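Local atomic coordinates of UPF0045 protein MJ1052 (Methanocaldococcus jannaschii, PDB entry 2EPI), a protein that is of unknown function but, as a member of the UPF0045 family of thiamine-binding-protein relatives, may bind thiamine or a similar small molecule. Residues A[25-38]-A[58-71]. Numbering follows the deposited sequence.
Sequences YVKKAIEVFKKYDL and KAFKEAHSTVLNDV
The Tyr36 ring lies with one face on Ala59, whose CB stands 3.7 Å from the ring centroid in a CH-pi contact, while Glu62 OE1 sits at its edge, in plane. Val71 CG1 lies over one face of the Tyr25 ring, and Phe33 meets Ala63 CB obliquely through CE1 (3.7 Å). Tyr36 OH donates to Glu62 OE1 over 2.6 Å, nearly along the C-O axis; OE2 takes a salt bridge from Lys35 NZ at 2.7 Å, and this grip on both oxygens restrains the carboxylate's rotation. A leucine in place of Tyr36 would probably leave OE1 without its hydroxyl partner and Ala59 without a flat cover. Lys28, its chain extended with CG anti to the backbone N (chi1 -160°), forms a salt bridge from NZ to Asp70 OD2 (2.7 Å) and a hydrogen bond to Thr66 O from above the carbonyl plane. Small Ala29 and Ala63 suit the close approach, their CA atoms 4.6 Å apart; branched Val32 fits as a knob among Ala59, Glu62, Ala63 and Thr66. The axes of helix segments 25-33 and 58-68 approach to 8.6 Å, roughly antiparallel (149°), on the antiparallel sheet: Ala29 and Ala63 touch Ile13 of strand 6-16, Phe33 reaches Leu49, and His64 and Leu68 rest on Val74 of strand 73-83.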
# COMPACT_ATOMS: atom_id res chain seq x y z
N TYR A 25 12.06 10.01 -13.01
CA TYR A 25 10.62 10.22 -12.92
C TYR A 25 10.18 10.53 -11.50
O TYR A 25 9.24 11.29 -11.28
CB TYR A 25 9.89 8.99 -13.46
CG TYR A 25 10.34 8.63 -14.86
CD1 TYR A 25 10.18 9.53 -15.91
CD2 TYR A 25 10.94 7.40 -15.12
CE1 TYR A 25 10.62 9.22 -17.19
CE2 TYR A 25 11.39 7.08 -16.40
CZ TYR A 25 11.22 7.99 -17.43
OH TYR A 25 11.67 7.68 -18.69
N VAL A 26 10.86 9.92 -10.53
CA VAL A 26 10.55 10.15 -9.12
C VAL A 26 10.83 11.61 -8.82
O VAL A 26 10.08 12.27 -8.10
CB VAL A 26 11.44 9.26 -8.22
CG1 VAL A 26 11.17 9.57 -6.75
CG2 VAL A 26 11.17 7.79 -8.51
N LYS A 27 11.92 12.12 -9.38
CA LYS A 27 12.31 13.51 -9.19
C LYS A 27 11.26 14.43 -9.80
O LYS A 27 10.88 15.44 -9.20
CB LYS A 27 13.67 13.75 -9.86
CG LYS A 27 14.16 15.18 -9.81
CD LYS A 27 15.47 15.32 -10.57
CE LYS A 27 15.30 14.93 -12.04
NZ LYS A 27 16.56 15.04 -12.81
N LYS A 28 10.78 14.07 -10.99
CA LYS A 28 9.78 14.86 -11.69
C LYS A 28 8.52 15.01 -10.84
O LYS A 28 7.95 16.10 -10.73
CB LYS A 28 9.44 14.18 -13.01
CG LYS A 28 8.80 15.08 -14.05
CD LYS A 28 8.59 14.34 -15.37
CE LYS A 28 8.10 15.27 -16.47
NZ LYS A 28 7.59 14.52 -17.65
N ALA A 29 8.09 13.91 -10.23
CA ALA A 29 6.89 13.90 -9.40
C ALA A 29 7.06 14.82 -8.19
O ALA A 29 6.16 15.58 -7.84
CB ALA A 29 6.59 12.49 -8.93
N ILE A 30 8.23 14.74 -7.56
CA ILE A 30 8.52 15.57 -6.40
C ILE A 30 8.42 17.05 -6.76
O ILE A 30 7.88 17.84 -5.99
CB ILE A 30 9.92 15.26 -5.84
CG1 ILE A 30 9.94 13.85 -5.23
CG2 ILE A 30 10.31 16.30 -4.80
CD1 ILE A 30 11.29 13.41 -4.74
N GLU A 31 8.95 17.41 -7.92
CA GLU A 31 8.90 18.81 -8.34
C GLU A 31 7.45 19.28 -8.48
O GLU A 31 7.15 20.46 -8.26
CB GLU A 31 9.65 18.99 -9.66
CG GLU A 31 11.15 18.86 -9.52
CD GLU A 31 11.72 19.80 -8.48
OE1 GLU A 31 11.59 21.03 -8.66
OE2 GLU A 31 12.28 19.32 -7.47
N VAL A 32 6.56 18.38 -8.86
CA VAL A 32 5.16 18.74 -9.01
C VAL A 32 4.58 19.10 -7.64
O VAL A 32 3.86 20.09 -7.50
CB VAL A 32 4.34 17.59 -9.62
CG1 VAL A 32 2.86 17.84 -9.44
CG2 VAL A 32 4.68 17.45 -11.10
N PHE A 33 4.91 18.31 -6.62
CA PHE A 33 4.41 18.56 -5.27
C PHE A 33 4.78 19.95 -4.77
O PHE A 33 4.03 20.57 -4.01
CB PHE A 33 4.95 17.53 -4.28
CG PHE A 33 4.59 16.11 -4.60
CD1 PHE A 33 3.30 15.78 -5.00
CD2 PHE A 33 5.54 15.10 -4.48
CE1 PHE A 33 2.96 14.45 -5.28
CE2 PHE A 33 5.20 13.77 -4.75
CZ PHE A 33 3.91 13.45 -5.15
N LYS A 34 5.93 20.44 -5.19
CA LYS A 34 6.39 21.76 -4.77
C LYS A 34 5.60 22.91 -5.39
O LYS A 34 5.82 24.07 -5.05
CB LYS A 34 7.88 21.92 -5.08
CG LYS A 34 8.76 20.98 -4.27
CD LYS A 34 10.24 21.23 -4.55
CE LYS A 34 11.12 20.45 -3.58
NZ LYS A 34 10.85 18.98 -3.63
N LYS A 35 4.66 22.58 -6.28
CA LYS A 35 3.83 23.61 -6.92
C LYS A 35 2.54 23.81 -6.13
O LYS A 35 1.74 24.69 -6.45
CB LYS A 35 3.49 23.22 -8.35
CG LYS A 35 4.68 23.16 -9.29
CD LYS A 35 4.23 23.20 -10.74
CE LYS A 35 3.31 22.04 -11.08
NZ LYS A 35 2.81 22.13 -12.48
N TYR A 36 2.33 22.98 -5.12
CA TYR A 36 1.14 23.07 -4.29
C TYR A 36 1.51 23.56 -2.90
O TYR A 36 2.67 23.47 -2.50
CB TYR A 36 0.44 21.72 -4.20
CG TYR A 36 -0.12 21.24 -5.51
CD1 TYR A 36 0.72 20.73 -6.51
CD2 TYR A 36 -1.48 21.34 -5.79
CE1 TYR A 36 0.21 20.32 -7.74
CE2 TYR A 36 -2.00 20.94 -7.02
CZ TYR A 36 -1.15 20.43 -7.99
OH TYR A 36 -1.67 20.05 -9.20
N ASP A 37 0.53 24.07 -2.17
CA ASP A 37 0.76 24.58 -0.82
C ASP A 37 0.78 23.42 0.16
O ASP A 37 -0.12 23.25 0.99
CB ASP A 37 -0.34 25.58 -0.45
CG ASP A 37 -0.11 26.22 0.90
OD1 ASP A 37 1.07 26.36 1.31
OD2 ASP A 37 -1.10 26.61 1.55
N LEU A 38 1.85 22.62 0.07
CA LEU A 38 2.01 21.44 0.91
C LEU A 38 3.42 21.35 1.48
O LEU A 38 4.37 21.86 0.89
CB LEU A 38 1.78 20.17 0.09
CG LEU A 38 0.55 20.07 -0.82
CD1 LEU A 38 0.78 18.99 -1.87
CD2 LEU A 38 -0.68 19.78 0.03
N LYS A 58 -5.16 16.70 -6.02
CA LYS A 58 -4.78 17.32 -7.29
C LYS A 58 -3.29 17.09 -7.55
O LYS A 58 -2.89 16.81 -8.68
CB LYS A 58 -5.03 18.83 -7.26
CG LYS A 58 -6.47 19.27 -7.06
CD LYS A 58 -6.52 20.79 -6.97
CE LYS A 58 -7.86 21.31 -6.52
NZ LYS A 58 -7.80 22.79 -6.32
N ALA A 59 -2.48 17.24 -6.51
CA ALA A 59 -1.04 17.06 -6.64
C ALA A 59 -0.74 15.61 -6.99
O ALA A 59 0.13 15.33 -7.81
CB ALA A 59 -0.34 17.43 -5.33
N PHE A 60 -1.48 14.70 -6.38
CA PHE A 60 -1.30 13.28 -6.64
C PHE A 60 -1.60 12.99 -8.10
O PHE A 60 -0.81 12.35 -8.79
CB PHE A 60 -2.25 12.46 -5.75
CG PHE A 60 -2.27 11.00 -6.07
CD1 PHE A 60 -1.13 10.21 -5.88
CD2 PHE A 60 -3.43 10.39 -6.54
CE1 PHE A 60 -1.15 8.85 -6.15
CE2 PHE A 60 -3.46 9.02 -6.81
CZ PHE A 60 -2.31 8.25 -6.61
N LYS A 61 -2.73 13.49 -8.59
CA LYS A 61 -3.09 13.26 -9.98
C LYS A 61 -2.05 13.82 -10.94
O LYS A 61 -1.67 13.17 -11.91
CB LYS A 61 -4.45 13.87 -10.30
CG LYS A 61 -4.92 13.57 -11.71
CD LYS A 61 -6.19 14.33 -12.05
CE LYS A 61 -6.62 14.06 -13.48
NZ LYS A 61 -7.79 14.89 -13.87
N GLU A 62 -1.57 15.03 -10.67
CA GLU A 62 -0.59 15.63 -11.56
C GLU A 62 0.73 14.87 -11.55
O GLU A 62 1.35 14.68 -12.60
CB GLU A 62 -0.37 17.11 -11.22
CG GLU A 62 0.73 17.76 -12.06
CD GLU A 62 0.78 19.27 -11.94
OE1 GLU A 62 0.26 19.82 -10.95
OE2 GLU A 62 1.37 19.91 -12.83
N ALA A 63 1.16 14.44 -10.37
CA ALA A 63 2.42 13.70 -10.24
C ALA A 63 2.34 12.40 -11.03
O ALA A 63 3.24 12.06 -11.79
CB ALA A 63 2.71 13.41 -8.78
N HIS A 64 1.25 11.67 -10.83
CA HIS A 64 1.03 10.42 -11.54
C HIS A 64 1.04 10.67 -13.05
O HIS A 64 1.74 9.99 -13.80
CB HIS A 64 -0.33 9.84 -11.12
CG HIS A 64 -0.82 8.73 -12.00
ND1 HIS A 64 -0.34 7.44 -11.92
CD2 HIS A 64 -1.75 8.72 -12.99
CE1 HIS A 64 -0.96 6.68 -12.81
NE2 HIS A 64 -1.82 7.44 -13.47
N SER A 65 0.29 11.68 -13.48
CA SER A 65 0.18 12.02 -14.90
C SER A 65 1.49 12.47 -15.53
O SER A 65 1.77 12.18 -16.69
CB SER A 65 -0.89 13.09 -15.09
OG SER A 65 -2.12 12.68 -14.53
N THR A 66 2.29 13.20 -14.76
CA THR A 66 3.56 13.70 -15.26
C THR A 66 4.50 12.56 -15.60
O THR A 66 5.22 12.60 -16.61
CB THR A 66 4.23 14.63 -14.23
OG1 THR A 66 3.32 15.65 -13.83
CG2 THR A 66 5.44 15.29 -14.84
N VAL A 67 4.50 11.52 -14.77
CA VAL A 67 5.36 10.37 -15.03
C VAL A 67 4.80 9.53 -16.17
O VAL A 67 5.55 8.98 -16.98
CB VAL A 67 5.51 9.48 -13.77
CG1 VAL A 67 6.34 8.25 -14.10
CG2 VAL A 67 6.18 10.28 -12.65
N LEU A 68 3.48 9.45 -16.25
CA LEU A 68 2.83 8.68 -17.30
C LEU A 68 3.09 9.33 -18.66
O LEU A 68 3.00 8.67 -19.70
CB LEU A 68 1.32 8.59 -17.03
CG LEU A 68 0.47 7.77 -18.00
CD1 LEU A 68 0.96 6.32 -18.05
CD2 LEU A 68 -0.98 7.82 -17.56
N ASN A 69 3.41 10.61 -18.65
CA ASN A 69 3.69 11.32 -19.90
C ASN A 69 4.88 10.72 -20.63
O ASN A 69 4.94 10.74 -21.86
CB ASN A 69 3.97 12.80 -19.62
CG ASN A 69 4.22 13.59 -20.90
OD1 ASN A 69 3.30 13.87 -21.66
ND2 ASN A 69 5.48 13.94 -21.14
N ASP A 70 5.83 10.17 -19.87
CA ASP A 70 7.04 9.60 -20.45
C ASP A 70 7.14 8.08 -20.53
O ASP A 70 8.07 7.56 -21.14
CB ASP A 70 8.27 10.13 -19.70
CG ASP A 70 8.27 11.64 -19.57
OD1 ASP A 70 7.90 12.32 -20.55
OD2 ASP A 70 8.65 12.14 -18.49
N VAL A 71 6.20 7.36 -19.91
CA VAL A 71 6.21 5.90 -19.96
C VAL A 71 4.82 5.36 -20.30
O VAL A 71 3.84 6.09 -20.22
CB VAL A 71 6.66 5.29 -18.61
CG1 VAL A 71 8.13 5.60 -18.36
CG2 VAL A 71 5.80 5.83 -17.47
O HOH W 1 -0.18 22.45 -11.07